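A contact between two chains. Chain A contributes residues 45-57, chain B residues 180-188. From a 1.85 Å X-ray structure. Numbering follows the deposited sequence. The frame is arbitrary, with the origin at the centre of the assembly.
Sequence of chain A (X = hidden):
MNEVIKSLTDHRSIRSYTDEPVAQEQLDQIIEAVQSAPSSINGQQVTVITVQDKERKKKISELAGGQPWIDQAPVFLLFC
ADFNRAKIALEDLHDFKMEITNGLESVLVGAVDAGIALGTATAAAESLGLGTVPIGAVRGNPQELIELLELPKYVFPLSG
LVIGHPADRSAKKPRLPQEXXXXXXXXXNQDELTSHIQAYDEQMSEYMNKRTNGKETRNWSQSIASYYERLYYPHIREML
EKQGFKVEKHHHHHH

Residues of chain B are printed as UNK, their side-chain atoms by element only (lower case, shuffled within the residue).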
# COMPACT_ATOMS: atom_id res chain seq x y z
N GLN A 45 0.69 11.12 -2.44
CA GLN A 45 -0.48 10.88 -3.28
C GLN A 45 -1.65 10.13 -2.63
O GLN A 45 -2.31 9.30 -3.27
CB GLN A 45 -0.04 10.15 -4.56
CG GLN A 45 0.63 11.06 -5.60
CD GLN A 45 2.14 11.21 -5.46
OE1 GLN A 45 2.74 12.06 -6.11
NE2 GLN A 45 2.76 10.37 -4.64
N VAL A 46 -1.91 10.42 -1.37
CA VAL A 46 -3.01 9.80 -0.65
C VAL A 46 -3.70 10.82 0.24
O VAL A 46 -3.06 11.71 0.81
CB VAL A 46 -2.53 8.58 0.20
CG1 VAL A 46 -1.43 9.01 1.16
CG2 VAL A 46 -3.70 7.98 0.99
N THR A 47 -5.02 10.73 0.32
CA THR A 47 -5.80 11.63 1.16
C THR A 47 -6.65 10.75 2.06
O THR A 47 -7.14 9.70 1.64
CB THR A 47 -6.70 12.56 0.32
OG1 THR A 47 -5.89 13.55 -0.31
CG2 THR A 47 -7.76 13.24 1.19
N VAL A 48 -6.81 11.18 3.31
CA VAL A 48 -7.60 10.43 4.27
C VAL A 48 -8.79 11.27 4.70
O VAL A 48 -8.62 12.38 5.21
CB VAL A 48 -6.79 10.08 5.54
CG1 VAL A 48 -7.66 9.27 6.50
CG2 VAL A 48 -5.54 9.29 5.16
N ILE A 49 -9.99 10.76 4.47
CA ILE A 49 -11.20 11.47 4.89
C ILE A 49 -11.64 10.80 6.19
O ILE A 49 -11.86 9.59 6.22
CB ILE A 49 -12.35 11.32 3.86
CG1 ILE A 49 -11.89 11.72 2.45
CG2 ILE A 49 -13.54 12.19 4.29
CD1 ILE A 49 -11.53 13.18 2.29
N THR A 50 -11.76 11.58 7.26
CA THR A 50 -12.20 11.03 8.54
C THR A 50 -13.69 11.30 8.64
O THR A 50 -14.13 12.45 8.56
CB THR A 50 -11.49 11.72 9.73
OG1 THR A 50 -10.09 11.46 9.66
CG2 THR A 50 -12.03 11.18 11.06
N VAL A 51 -14.47 10.23 8.80
CA VAL A 51 -15.91 10.35 8.91
C VAL A 51 -16.37 9.86 10.27
O VAL A 51 -16.14 8.71 10.64
CB VAL A 51 -16.62 9.52 7.81
CG1 VAL A 51 -18.13 9.62 7.98
CG2 VAL A 51 -16.21 10.00 6.43
N GLN A 52 -17.01 10.74 11.03
CA GLN A 52 -17.50 10.37 12.35
C GLN A 52 -18.99 10.70 12.48
O GLN A 52 -19.63 10.31 13.46
CB GLN A 52 -16.70 11.08 13.44
CG GLN A 52 -15.20 10.83 13.34
CD GLN A 52 -14.42 11.47 14.48
OE1 GLN A 52 -14.35 10.92 15.58
NE2 GLN A 52 -13.83 12.63 14.21
N ASP A 53 -19.53 11.40 11.49
CA ASP A 53 -20.95 11.75 11.50
C ASP A 53 -21.74 10.46 11.34
O ASP A 53 -21.56 9.73 10.36
CB ASP A 53 -21.28 12.68 10.33
CG ASP A 53 -22.75 13.04 10.29
OD1 ASP A 53 -23.20 13.83 11.14
OD2 ASP A 53 -23.47 12.52 9.40
N LYS A 54 -22.63 10.19 12.29
CA LYS A 54 -23.43 8.97 12.27
C LYS A 54 -24.19 8.74 10.97
O LYS A 54 -24.11 7.65 10.39
CB LYS A 54 -24.42 8.99 13.44
CG LYS A 54 -25.10 7.65 13.69
CD LYS A 54 -24.10 6.62 14.18
CE LYS A 54 -24.76 5.26 14.39
NZ LYS A 54 -23.82 4.27 14.99
N GLU A 55 -24.91 9.75 10.50
CA GLU A 55 -25.69 9.63 9.27
C GLU A 55 -24.84 9.35 8.03
O GLU A 55 -25.15 8.47 7.23
CB GLU A 55 -26.51 10.91 9.03
CG GLU A 55 -27.46 11.26 10.17
CD GLU A 55 -28.58 10.26 10.35
OE1 GLU A 55 -28.29 9.07 10.60
OE2 GLU A 55 -29.76 10.67 10.25
N ARG A 56 -23.77 10.12 7.87
CA ARG A 56 -22.87 9.96 6.73
C ARG A 56 -22.20 8.59 6.76
O ARG A 56 -22.08 7.92 5.73
CB ARG A 56 -21.82 11.08 6.74
CG ARG A 56 -20.81 11.01 5.59
CD ARG A 56 -19.88 12.22 5.58
NE ARG A 56 -20.58 13.46 5.23
CZ ARG A 56 -20.92 14.41 6.09
NH1 ARG A 56 -20.62 14.29 7.38
NH2 ARG A 56 -21.58 15.48 5.66
N LYS A 57 -21.77 8.17 7.95
CA LYS A 57 -21.10 6.88 8.11
C LYS A 57 -22.06 5.74 7.79
O LYS A 57 -21.67 4.71 7.22
CB LYS A 57 -20.56 6.77 9.55
CG LYS A 57 -19.67 5.56 9.81
CD LYS A 57 -18.74 5.76 11.01
CE LYS A 57 -19.51 6.04 12.31
NZ LYS A 57 -20.42 4.92 12.68
N UNK B 180 -4.29 19.55 5.02
CA UNK B 180 -4.29 19.38 3.57
C UNK B 180 -4.40 17.92 3.14
O UNK B 180 -4.80 17.62 2.01
c UNK B 180 -3.02 19.98 2.98
N UNK B 181 -4.06 17.02 4.06
CA UNK B 181 -4.07 15.59 3.77
C UNK B 181 -5.19 14.80 4.47
O UNK B 181 -5.70 13.83 3.92
c UNK B 181 -2.70 14.97 4.15
c UNK B 181 -1.61 15.58 3.26
c UNK B 181 -2.73 13.45 3.98
N UNK B 182 -5.55 15.22 5.67
CA UNK B 182 -6.62 14.57 6.43
C UNK B 182 -7.78 15.55 6.45
O UNK B 182 -7.69 16.60 7.08
c UNK B 182 -6.16 14.30 7.86
n UNK B 182 -8.13 12.90 8.09
c UNK B 182 -7.23 13.66 8.72
o UNK B 182 -7.25 13.83 9.94
N UNK B 183 -8.86 15.22 5.75
CA UNK B 183 -10.03 16.09 5.67
C UNK B 183 -11.15 15.55 6.54
O UNK B 183 -11.35 14.33 6.63
n UNK B 183 -9.62 16.57 1.89
n UNK B 183 -7.63 17.31 2.23
c UNK B 183 -10.51 16.19 4.22
c UNK B 183 -8.19 17.08 3.47
c UNK B 183 -9.44 16.61 3.26
c UNK B 183 -8.51 16.99 1.30
N UNK B 184 -11.89 16.45 7.19
CA UNK B 184 -12.99 16.04 8.07
C UNK B 184 -14.34 15.98 7.36
O UNK B 184 -14.81 16.98 6.82
o UNK B 184 -11.96 15.02 11.10
c UNK B 184 -13.09 17.00 9.26
c UNK B 184 -11.80 17.17 10.05
n UNK B 184 -9.94 15.64 10.32
c UNK B 184 -11.24 15.84 10.53
N UNK B 185 -14.93 14.79 7.36
CA UNK B 185 -16.24 14.51 6.76
C UNK B 185 -16.33 14.57 5.23
O UNK B 185 -16.85 13.64 4.61
o UNK B 185 -16.97 13.55 10.42
c UNK B 185 -17.44 15.34 8.90
c UNK B 185 -17.31 15.44 7.37
c UNK B 185 -17.64 13.92 9.42
o UNK B 185 -18.45 13.17 8.85
N UNK B 186 -15.84 15.65 4.63
CA UNK B 186 -15.86 15.79 3.18
C UNK B 186 -14.52 16.32 2.69
O UNK B 186 -13.75 16.88 3.47
c UNK B 186 -18.35 16.21 3.05
c UNK B 186 -16.98 16.74 2.68
o UNK B 186 -16.79 18.04 3.26
N UNK B 187 -14.25 16.15 1.40
CA UNK B 187 -12.99 16.61 0.82
C UNK B 187 -12.89 18.14 0.94
O UNK B 187 -13.86 18.86 0.69
c UNK B 187 -9.80 17.60 -2.31
c UNK B 187 -11.53 16.28 -1.25
c UNK B 187 -12.92 16.18 -0.65
c UNK B 187 -8.97 16.49 -2.33
c UNK B 187 -10.68 15.18 -1.27
c UNK B 187 -11.07 17.49 -1.77
c UNK B 187 -9.40 15.27 -1.81
o UNK B 187 -7.72 16.60 -2.88
N UNK B 188 -11.71 18.62 1.31
CA UNK B 188 -11.44 20.04 1.50
C UNK B 188 -11.61 20.90 0.25
O UNK B 188 -11.14 20.54 -0.82
c UNK B 188 -10.02 20.22 2.04
c UNK B 188 -9.63 21.62 2.49
c UNK B 188 -8.16 21.63 2.92
c UNK B 188 -10.53 22.06 3.64
O HOH W 1 -8.67 12.21 11.83
O HOH W 2 -14.49 14.04 11.53

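Position 180 carries a single side-chain carbon, which points away from chain A and stays beyond contact distance; one carbon makes it Ala B180. Position 181 has three carbons, one bearing the other two, and a branch of this fork lies 3.6 Å from Val A46 O. A fork at the first carbon without a heteroatom identifies Val B181. Its backbone O accepts from Val A48 N at 2.9 Å.

At position 182 two carbons end in one oxygen and one nitrogen, the composition of a short amide, and the nitrogen lies 3.0 Å from Val A48 O and 2.9 Å from Thr A50 OG1; this is Asn B182. Its ND2 donates to both of these oxygens, while OD1 accepts from a water that also lies 2.7 Å from Thr A50 OG1.

Position 183 has one carbon followed by a five-membered ring of three carbons and two nitrogens, with Thr A47 CG2 over one face, 4.0 Å from the ring centroid. Only histidine provides such a ring, so this is His B183, and the contact is a CH-pi interaction. The ring is anchored within its own chain, where NE2 donates to Ala B180 O at 2.9 Å.

Three carbons, the third carrying an oxygen and a nitrogen, make position 184 the longer amide; the oxygen approaches Thr A50 CB at 3.6 Å. This is Gln B184, and its OE1 lies 2.7 Å from the oxygen of a second water, which accepts from Gln A52 NE2.

Position 185 has the same three-carbon length but ends in two oxygens, a carboxylate, one of them 2.9 Å from Gln A52 N and the other 2.9 Å from Arg A56 NH1: Glu B185. OE2 accepts from Gln A52 N, and OE1 forms a salt bridge with Arg A56 NH1 as well as a weak hydrogen bond from Asp A53 N at 3.4 Å.

At position 186 one carbon bears an oxygen and a carbon, the latter 4.2 Å from Arg A56 NE, giving Thr B186. Position 187 shows one carbon, then a six-carbon ring bearing an oxygen, and a ring carbon lies 4.2 Å from Ile A49 CD1; it is Tyr B187. Position 188 has four carbons forked at the second and does not touch chain A: Leu B188.

The contact works by pairing parallel strands across the two chains. The backbone ladder continues as Val A48 O accepts from His B183 N (2.9 Å), Thr A50 N donates to His B183 O (2.9 Å) and Thr A50 O accepts from Glu B185 N (2.7 Å). Asn B182 reinforces one face, Ile A49 and His B183 pack on the other, and the Glu B185 carboxylate secures the end.

Chain B (180-188) AVNHQETYL
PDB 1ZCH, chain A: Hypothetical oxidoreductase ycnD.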